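Local coordinates for protein L-lysine 6-monooxygenase (Pseudomonas syringae pv. tomato, PDB 5CQF) that probably hydroxylates the side-chain amino group of lysine or a related amine, using FAD and NADPH, as a step in siderophore biosynthesis, at residues T244-F249 and Y282-P287; Q353-I357 and L399-S403. One frame throughout, in Å; residues are numbered along the deposited sequence.

In the fold
Both segments of contact 1 precede those of contact 2 in the chain; the two centres lie about 20 Å apart and the nearest atoms about 6 Å, without touching. The chain leaves strand 231-235 of one five-stranded parallel sheet, makes the two-stranded pairing of contact 1 and later returns to that sheet. In contact 2 the loop after its strand 345-348 meets helix 401-404, which follows edge strand 393-396 of the other parallel sheet, so 353-357 and 399-403 join the two parallel-sheet halves, whose topology is consistent with FAD- and NADPH-binding Rossmann-type domains. Helix 267-280 links the two contacts: it ends just before Y282 of contact 1, and its R278 meets Q354 and E401 of contact 2.

Contact 1 of 2, residues T244-F249 and Y282-P287; sequences TQLGQF and YAGIDP
Y282 reaches across from 282-287 to lie between Q245 and F249 of the other segment. Its CG stands anti to the backbone N (chi1 -164°), which carries the ring across to 244-249. Q245 CB sits over one ring face in a CH-pi contact, 3.7 Å from the Y282 ring centroid, while F249 turns its ring edge to the opposite face. That T-shaped pair has centroids 5.8 Å apart and planes at 89°. At the rim, Y282 OH donates to G247 O over 2.6 Å, from above the carbonyl plane. The ring is poorly ordered despite these contacts.

Beside it, 245-246 and 284-285 run as a two-stranded parallel sheet. I285 is gripped through both backbone polar atoms: its N donates to Q245 O at 2.9 Å, and its O accepts from G247 N at 2.9 Å in a nearly straight bond (171°). A weak third bond runs from Q245 N to A283 O. G284, without a side chain, lets the strands close up, its CA making CA-H...O contacts with Q245 O and G247 O. The I285 side chain crosses T244 at about a right angle, with CD1 3.6 Å from T244 OG1, whose hydroxyl bonds to F241 O.

Q245, F249 and Y282 also pack against L243 of the second subunit. Helices 255-264 and 267-280 fill most of the link between the strands. I285 packs on S217 of helix 214-226, and D286 is the N-cap of helix 287-302, its OD1 accepting from D288 N.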
ATOM      1  N   THR A 244     -15.836 -12.471   2.433  1.00 49.09           N
ATOM      2  CA  THR A 244     -15.230 -12.798   3.733  1.00 50.00           C
ATOM      3  C   THR A 244     -14.607 -11.580   4.418  1.00 49.52           C
ATOM      4  O   THR A 244     -14.257 -10.575   3.778  1.00 46.42           O
ATOM      5  CB  THR A 244     -14.102 -13.855   3.672  1.00 53.24           C
ATOM      6  OG1 THR A 244     -12.923 -13.292   3.053  1.00 52.09           O
ATOM      7  CG2 THR A 244     -14.591 -15.164   2.989  1.00 54.22           C
ATOM      8  N   GLN A 245     -14.447 -11.693   5.736  1.00 48.85           N
ATOM      9  CA  GLN A 245     -13.776 -10.660   6.480  1.00 47.77           C
ATOM     10  C   GLN A 245     -12.293 -10.672   6.081  1.00 44.95           C
ATOM     11  O   GLN A 245     -11.720 -11.724   5.782  1.00 43.21           O
ATOM     12  CB  GLN A 245     -14.031 -10.810   7.993  1.00 51.31           C
ATOM     13  CG  GLN A 245     -15.487 -10.463   8.425  1.00 55.01           C
ATOM     14  CD  GLN A 245     -15.781  -8.989   8.858  1.00 59.61           C
ATOM     15  OE1 GLN A 245     -16.950  -8.602   8.992  1.00 77.90           O
ATOM     16  NE2 GLN A 245     -14.746  -8.189   9.114  1.00 64.39           N
ATOM     17  N   LEU A 246     -11.702  -9.490   6.011  1.00 43.03           N
ATOM     18  CA  LEU A 246     -10.289  -9.350   5.751  1.00 44.06           C
ATOM     19  C   LEU A 246      -9.525  -9.412   7.079  1.00 41.79           C
ATOM     20  O   LEU A 246      -9.689  -8.554   7.950  1.00 42.42           O
ATOM     21  CB  LEU A 246      -9.998  -8.054   4.983  1.00 45.31           C
ATOM     22  CG  LEU A 246     -10.647  -8.030   3.582  1.00 48.50           C
ATOM     23  CD1 LEU A 246     -10.800  -6.604   3.067  1.00 51.05           C
ATOM     24  CD2 LEU A 246      -9.875  -8.868   2.568  1.00 48.42           C
ATOM     25  N   GLY A 247      -8.703 -10.445   7.217  1.00 39.48           N
ATOM     26  CA  GLY A 247      -7.934 -10.704   8.433  1.00 38.62           C
ATOM     27  C   GLY A 247      -8.703 -11.610   9.373  1.00 36.42           C
ATOM     28  O   GLY A 247      -9.897 -11.448   9.517  1.00 35.77           O
ATOM     29  N   GLN A 248      -8.017 -12.556  10.006  1.00 36.16           N
ATOM     30  CA  GLN A 248      -8.632 -13.411  11.011  1.00 36.59           C
ATOM     31  C   GLN A 248      -8.802 -12.570  12.258  1.00 36.19           C
ATOM     32  O   GLN A 248      -8.142 -11.549  12.413  1.00 37.17           O
ATOM     33  CB  GLN A 248      -7.827 -14.704  11.245  1.00 37.71           C
ATOM     34  CG  GLN A 248      -7.756 -15.539   9.953  1.00 40.88           C
ATOM     35  CD  GLN A 248      -6.962 -16.829  10.028  1.00 41.00           C
ATOM     36  OE1 GLN A 248      -6.215 -17.055  10.944  1.00 43.16           O
ATOM     37  NE2 GLN A 248      -7.122 -17.670   9.030  1.00 43.16           N
ATOM     38  N   PHE A 249      -9.674 -13.019  13.144  1.00 35.36           N
ATOM     39  CA  PHE A 249     -10.157 -12.217  14.267  1.00 36.35           C
ATOM     40  C   PHE A 249      -9.029 -11.647  15.110  1.00 35.43           C
ATOM     41  O   PHE A 249      -9.001 -10.458  15.355  1.00 34.12           O
ATOM     42  CB  PHE A 249     -11.121 -13.050  15.117  1.00 37.47           C
ATOM     43  CG  PHE A 249     -11.822 -12.280  16.204  1.00 38.89           C
ATOM     44  CD1 PHE A 249     -13.029 -11.637  15.947  1.00 38.59           C
ATOM     45  CD2 PHE A 249     -11.319 -12.260  17.510  1.00 38.41           C
ATOM     46  CE1 PHE A 249     -13.703 -10.969  16.958  1.00 38.37           C
ATOM     47  CE2 PHE A 249     -11.999 -11.582  18.519  1.00 38.51           C
ATOM     48  CZ  PHE A 249     -13.187 -10.935  18.240  1.00 38.11           C
ATOM     49  N   TYR A 282     -18.299 -14.365  11.474  1.00 81.76           N
ATOM     50  CA  TYR A 282     -16.911 -13.884  11.260  1.00 82.74           C
ATOM     51  C   TYR A 282     -15.968 -15.037  10.928  1.00 82.34           C
ATOM     52  O   TYR A 282     -15.617 -15.835  11.809  1.00 84.70           O
ATOM     53  CB  TYR A 282     -16.301 -13.108  12.468  1.00 81.82           C
ATOM     54  CG  TYR A 282     -15.053 -12.306  12.054  1.00 79.67           C
ATOM     55  CD1 TYR A 282     -13.848 -12.949  11.697  1.00 77.04           C
ATOM     56  CD2 TYR A 282     -15.095 -10.909  11.953  1.00 78.59           C
ATOM     57  CE1 TYR A 282     -12.728 -12.222  11.287  1.00 73.79           C
ATOM     58  CE2 TYR A 282     -13.977 -10.178  11.533  1.00 74.57           C
ATOM     59  CZ  TYR A 282     -12.800 -10.834  11.202  1.00 72.92           C
ATOM     60  OH  TYR A 282     -11.708 -10.104  10.789  1.00 68.00           O
ATOM     61  N   ALA A 283     -15.550 -15.096   9.666  1.00 76.55           N
ATOM     62  CA  ALA A 283     -14.484 -15.996   9.221  1.00 73.72           C
ATOM     63  C   ALA A 283     -13.603 -15.201   8.254  1.00 65.88           C
ATOM     64  O   ALA A 283     -14.083 -14.703   7.230  1.00 69.01           O
ATOM     65  CB  ALA A 283     -15.067 -17.231   8.545  1.00 75.69           C
ATOM     66  N   GLY A 284     -12.326 -15.077   8.576  1.00 54.82           N
ATOM     67  CA  GLY A 284     -11.488 -14.065   7.947  1.00 48.71           C
ATOM     68  C   GLY A 284     -10.325 -14.669   7.201  1.00 42.86           C
ATOM     69  O   GLY A 284      -9.831 -15.715   7.553  1.00 40.27           O
ATOM     70  N   ILE A 285      -9.892 -13.981   6.164  1.00 40.98           N
ATOM     71  CA  ILE A 285      -8.810 -14.440   5.317  1.00 40.01           C
ATOM     72  C   ILE A 285      -7.780 -13.325   5.180  1.00 37.94           C
ATOM     73  O   ILE A 285      -8.156 -12.160   4.985  1.00 36.00           O
ATOM     74  CB  ILE A 285      -9.360 -14.828   3.940  1.00 41.30           C
ATOM     75  CG1 ILE A 285     -10.313 -16.017   4.077  1.00 44.84           C
ATOM     76  CG2 ILE A 285      -8.234 -15.185   2.980  1.00 42.25           C
ATOM     77  CD1 ILE A 285     -11.012 -16.361   2.777  1.00 47.44           C
ATOM     78  N   ASP A 286      -6.496 -13.675   5.354  1.00 36.95           N
ATOM     79  CA  ASP A 286      -5.371 -12.743   5.118  1.00 36.35           C
ATOM     80  C   ASP A 286      -5.672 -11.981   3.837  1.00 35.58           C
ATOM     81  O   ASP A 286      -5.868 -12.633   2.813  1.00 34.36           O
ATOM     82  CB  ASP A 286      -4.077 -13.564   4.951  1.00 37.96           C
ATOM     83  CG  ASP A 286      -2.831 -12.713   4.684  1.00 38.67           C
ATOM     84  OD1 ASP A 286      -2.950 -11.504   4.395  1.00 37.21           O
ATOM     85  OD2 ASP A 286      -1.707 -13.291   4.775  1.00 40.82           O
ATOM     86  N   PRO A 287      -5.745 -10.618   3.888  1.00 35.58           N
ATOM     87  CA  PRO A 287      -6.032  -9.845   2.669  1.00 35.53           C
ATOM     88  C   PRO A 287      -5.043 -10.098   1.538  1.00 34.95           C
ATOM     89  O   PRO A 287      -5.424 -10.022   0.409  1.00 33.38           O
ATOM     90  CB  PRO A 287      -5.998  -8.369   3.128  1.00 36.45           C
ATOM     91  CG  PRO A 287      -5.447  -8.373   4.520  1.00 37.78           C
ATOM     92  CD  PRO A 287      -5.653  -9.756   5.082  1.00 36.89           C
TER
HETATM   93  O   HOH W   1     -10.152 -18.432   8.093  1.00 39.37           O

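Contact 2 of 2, residues Q353-I357 and L399-S403; sequences QQYLI and LSERS
S400 and Q354 meet where a loop side chain reaches into the N-terminus of helix 401-404. S400 is the N-cap of this helix: its OG accepts from S403 N at 3.3 Å, the bond that caps the first turn. The hydroxyl can do this because it sits between its own backbone N and carbonyl carbon (chi1 61°), while S400 CB lies loosely beside Q354 OE1.

E401 offers its backbone N to the same amide oxygen through a water, which accepts from E401 N and donates to Q354 OE1 at 3.1 Å. The carboxylate of E401 leads away to a salt bridge with R278 of helix 267-280, a helix that Q354 also touches.

R402 is the next residue to face the loop. Its backbone N donates directly to Q354 OE1 over 3.3 Å, a bent bond with 138° at the hydrogen, so a loop glutamine takes up an N-H of this single turn, whose N-H groups may polarise the amide slightly. The aliphatic part of R402 lies against that amide, CB 3.7 Å from both Q354 OE1 and NE2. Its charge is met by D373 in a salt bridge, and NH2 also bonds to L376 O. L356 crosses the arginine at about a right angle, placing CD2 3.6 Å from R402 NE, while L356 O lies over one guanidinium face, toward its rim, 3.9 Å from R402 NH1.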
ATOM      1  N   GLN A 353     -13.126 -29.595  14.779  1.00 71.68           N
ATOM      2  CA  GLN A 353     -14.176 -29.853  15.762  1.00 74.66           C
ATOM      3  C   GLN A 353     -13.781 -29.331  17.135  1.00 72.21           C
ATOM      4  O   GLN A 353     -12.665 -29.575  17.569  1.00 73.88           O
ATOM      5  CB  GLN A 353     -14.415 -31.375  15.864  1.00 75.39           C
ATOM      6  CG  GLN A 353     -15.691 -31.776  16.617  1.00 79.54           C
ATOM      7  CD  GLN A 353     -16.990 -31.206  16.005  1.00 72.37           C
ATOM      8  OE1 GLN A 353     -17.201 -30.004  15.965  1.00 64.71           O
ATOM      9  NE2 GLN A 353     -17.863 -32.083  15.556  1.00 72.36           N
ATOM     10  N   GLN A 354     -14.676 -28.613  17.819  1.00 71.42           N
ATOM     11  CA  GLN A 354     -14.441 -28.294  19.236  1.00 69.90           C
ATOM     12  C   GLN A 354     -14.936 -29.481  20.070  1.00 66.83           C
ATOM     13  O   GLN A 354     -16.086 -29.894  19.993  1.00 62.38           O
ATOM     14  CB  GLN A 354     -15.043 -26.938  19.699  1.00 75.91           C
ATOM     15  CG  GLN A 354     -16.520 -26.653  19.362  1.00 79.55           C
ATOM     16  CD  GLN A 354     -17.189 -25.544  20.227  1.00 78.85           C
ATOM     17  OE1 GLN A 354     -16.607 -24.476  20.494  1.00 64.16           O
ATOM     18  NE2 GLN A 354     -18.442 -25.804  20.644  1.00 77.41           N
ATOM     19  N   TYR A 355     -14.029 -30.071  20.830  1.00 63.40           N
ATOM     20  CA  TYR A 355     -14.391 -31.154  21.700  1.00 62.00           C
ATOM     21  C   TYR A 355     -15.142 -30.557  22.878  1.00 58.60           C
ATOM     22  O   TYR A 355     -14.915 -29.405  23.260  1.00 51.12           O
ATOM     23  CB  TYR A 355     -13.139 -31.866  22.192  1.00 64.45           C
ATOM     24  CG  TYR A 355     -12.476 -32.764  21.173  1.00 67.32           C
ATOM     25  CD1 TYR A 355     -13.210 -33.751  20.508  1.00 73.34           C
ATOM     26  CD2 TYR A 355     -11.105 -32.681  20.923  1.00 68.12           C
ATOM     27  CE1 TYR A 355     -12.604 -34.607  19.598  1.00 76.37           C
ATOM     28  CE2 TYR A 355     -10.486 -33.526  20.012  1.00 70.50           C
ATOM     29  CZ  TYR A 355     -11.239 -34.487  19.349  1.00 76.67           C
ATOM     30  OH  TYR A 355     -10.643 -35.348  18.450  1.00 79.04           O
ATOM     31  N   LEU A 356     -16.073 -31.322  23.429  1.00 55.68           N
ATOM     32  CA  LEU A 356     -16.699 -30.932  24.694  1.00 56.88           C
ATOM     33  C   LEU A 356     -15.755 -31.384  25.796  1.00 53.39           C
ATOM     34  O   LEU A 356     -15.469 -30.627  26.711  1.00 50.79           O
ATOM     35  CB  LEU A 356     -18.107 -31.550  24.853  1.00 56.57           C
ATOM     36  CG  LEU A 356     -19.097 -31.119  23.764  1.00 59.63           C
ATOM     37  CD1 LEU A 356     -20.467 -31.739  23.991  1.00 60.21           C
ATOM     38  CD2 LEU A 356     -19.208 -29.595  23.646  1.00 58.84           C
ATOM     39  N   ILE A 357     -15.294 -32.628  25.673  1.00 52.18           N
ATOM     40  CA  ILE A 357     -14.285 -33.207  26.531  1.00 54.20           C
ATOM     41  C   ILE A 357     -13.249 -33.852  25.629  1.00 54.07           C
ATOM     42  O   ILE A 357     -13.571 -34.786  24.905  1.00 57.51           O
ATOM     43  CB  ILE A 357     -14.869 -34.314  27.420  1.00 56.28           C
ATOM     44  CG1 ILE A 357     -15.875 -33.715  28.395  1.00 57.53           C
ATOM     45  CG2 ILE A 357     -13.745 -35.015  28.189  1.00 58.32           C
ATOM     46  CD1 ILE A 357     -16.616 -34.736  29.238  1.00 59.86           C
ATOM     47  N   LEU A 399      -7.919 -21.574  22.561  1.00 43.44           N
ATOM     48  CA  LEU A 399      -9.219 -20.937  22.559  1.00 44.57           C
ATOM     49  C   LEU A 399     -10.289 -21.895  22.039  1.00 45.43           C
ATOM     50  O   LEU A 399      -9.982 -22.901  21.410  1.00 45.21           O
ATOM     51  CB  LEU A 399      -9.179 -19.674  21.710  1.00 44.50           C
ATOM     52  CG  LEU A 399      -8.392 -18.526  22.361  1.00 44.03           C
ATOM     53  CD1 LEU A 399      -8.210 -17.379  21.386  1.00 44.33           C
ATOM     54  CD2 LEU A 399      -9.098 -18.023  23.610  1.00 43.03           C
ATOM     55  N   SER A 400     -11.540 -21.573  22.357  1.00 45.70           N
ATOM     56  CA  SER A 400     -12.741 -22.219  21.786  1.00 43.52           C
ATOM     57  C   SER A 400     -13.921 -21.273  21.941  1.00 43.51           C
ATOM     58  O   SER A 400     -13.956 -20.457  22.878  1.00 43.42           O
ATOM     59  CB  SER A 400     -13.078 -23.533  22.490  1.00 41.73           C
ATOM     60  OG  SER A 400     -13.350 -23.342  23.859  1.00 40.41           O
ATOM     61  N   GLU A 401     -14.878 -21.377  21.029  1.00 42.77           N
ATOM     62  CA  GLU A 401     -16.101 -20.609  21.143  1.00 46.07           C
ATOM     63  C   GLU A 401     -16.827 -20.917  22.469  1.00 44.25           C
ATOM     64  O   GLU A 401     -17.280 -20.008  23.155  1.00 43.94           O
ATOM     65  CB  GLU A 401     -17.001 -20.831  19.902  1.00 50.08           C
ATOM     66  CG  GLU A 401     -16.342 -20.240  18.652  1.00 55.72           C
ATOM     67  CD  GLU A 401     -17.256 -20.066  17.435  1.00 60.14           C
ATOM     68  OE1 GLU A 401     -16.913 -19.229  16.562  1.00 64.59           O
ATOM     69  OE2 GLU A 401     -18.288 -20.751  17.330  1.00 63.12           O
ATOM     70  N   ARG A 402     -16.888 -22.189  22.844  1.00 44.74           N
ATOM     71  CA  ARG A 402     -17.752 -22.632  23.952  1.00 45.72           C
ATOM     72  C   ARG A 402     -17.210 -22.143  25.308  1.00 45.12           C
ATOM     73  O   ARG A 402     -17.979 -21.805  26.193  1.00 44.81           O
ATOM     74  CB  ARG A 402     -17.950 -24.169  23.935  1.00 45.03           C
ATOM     75  CG  ARG A 402     -16.655 -24.975  24.161  1.00 47.22           C
ATOM     76  CD  ARG A 402     -16.859 -26.489  24.194  1.00 48.21           C
ATOM     77  NE  ARG A 402     -17.602 -26.913  25.372  1.00 50.88           N
ATOM     78  CZ  ARG A 402     -17.086 -26.993  26.594  1.00 53.06           C
ATOM     79  NH1 ARG A 402     -15.808 -26.698  26.821  1.00 56.93           N
ATOM     80  NH2 ARG A 402     -17.843 -27.387  27.603  1.00 54.42           N
ATOM     81  N   SER A 403     -15.890 -22.108  25.473  1.00 44.45           N
ATOM     82  CA  SER A 403     -15.286 -21.672  26.734  1.00 41.84           C
ATOM     83  C   SER A 403     -14.870 -20.206  26.711  1.00 40.99           C
ATOM     84  O   SER A 403     -14.857 -19.558  27.747  1.00 40.49           O
ATOM     85  CB  SER A 403     -14.073 -22.540  27.062  1.00 42.24           C
ATOM     86  OG  SER A 403     -14.452 -23.872  27.341  1.00 45.29           O
TER
HETATM   87  O   HOH W   2     -14.312 -23.437  18.673  0.50 12.71           O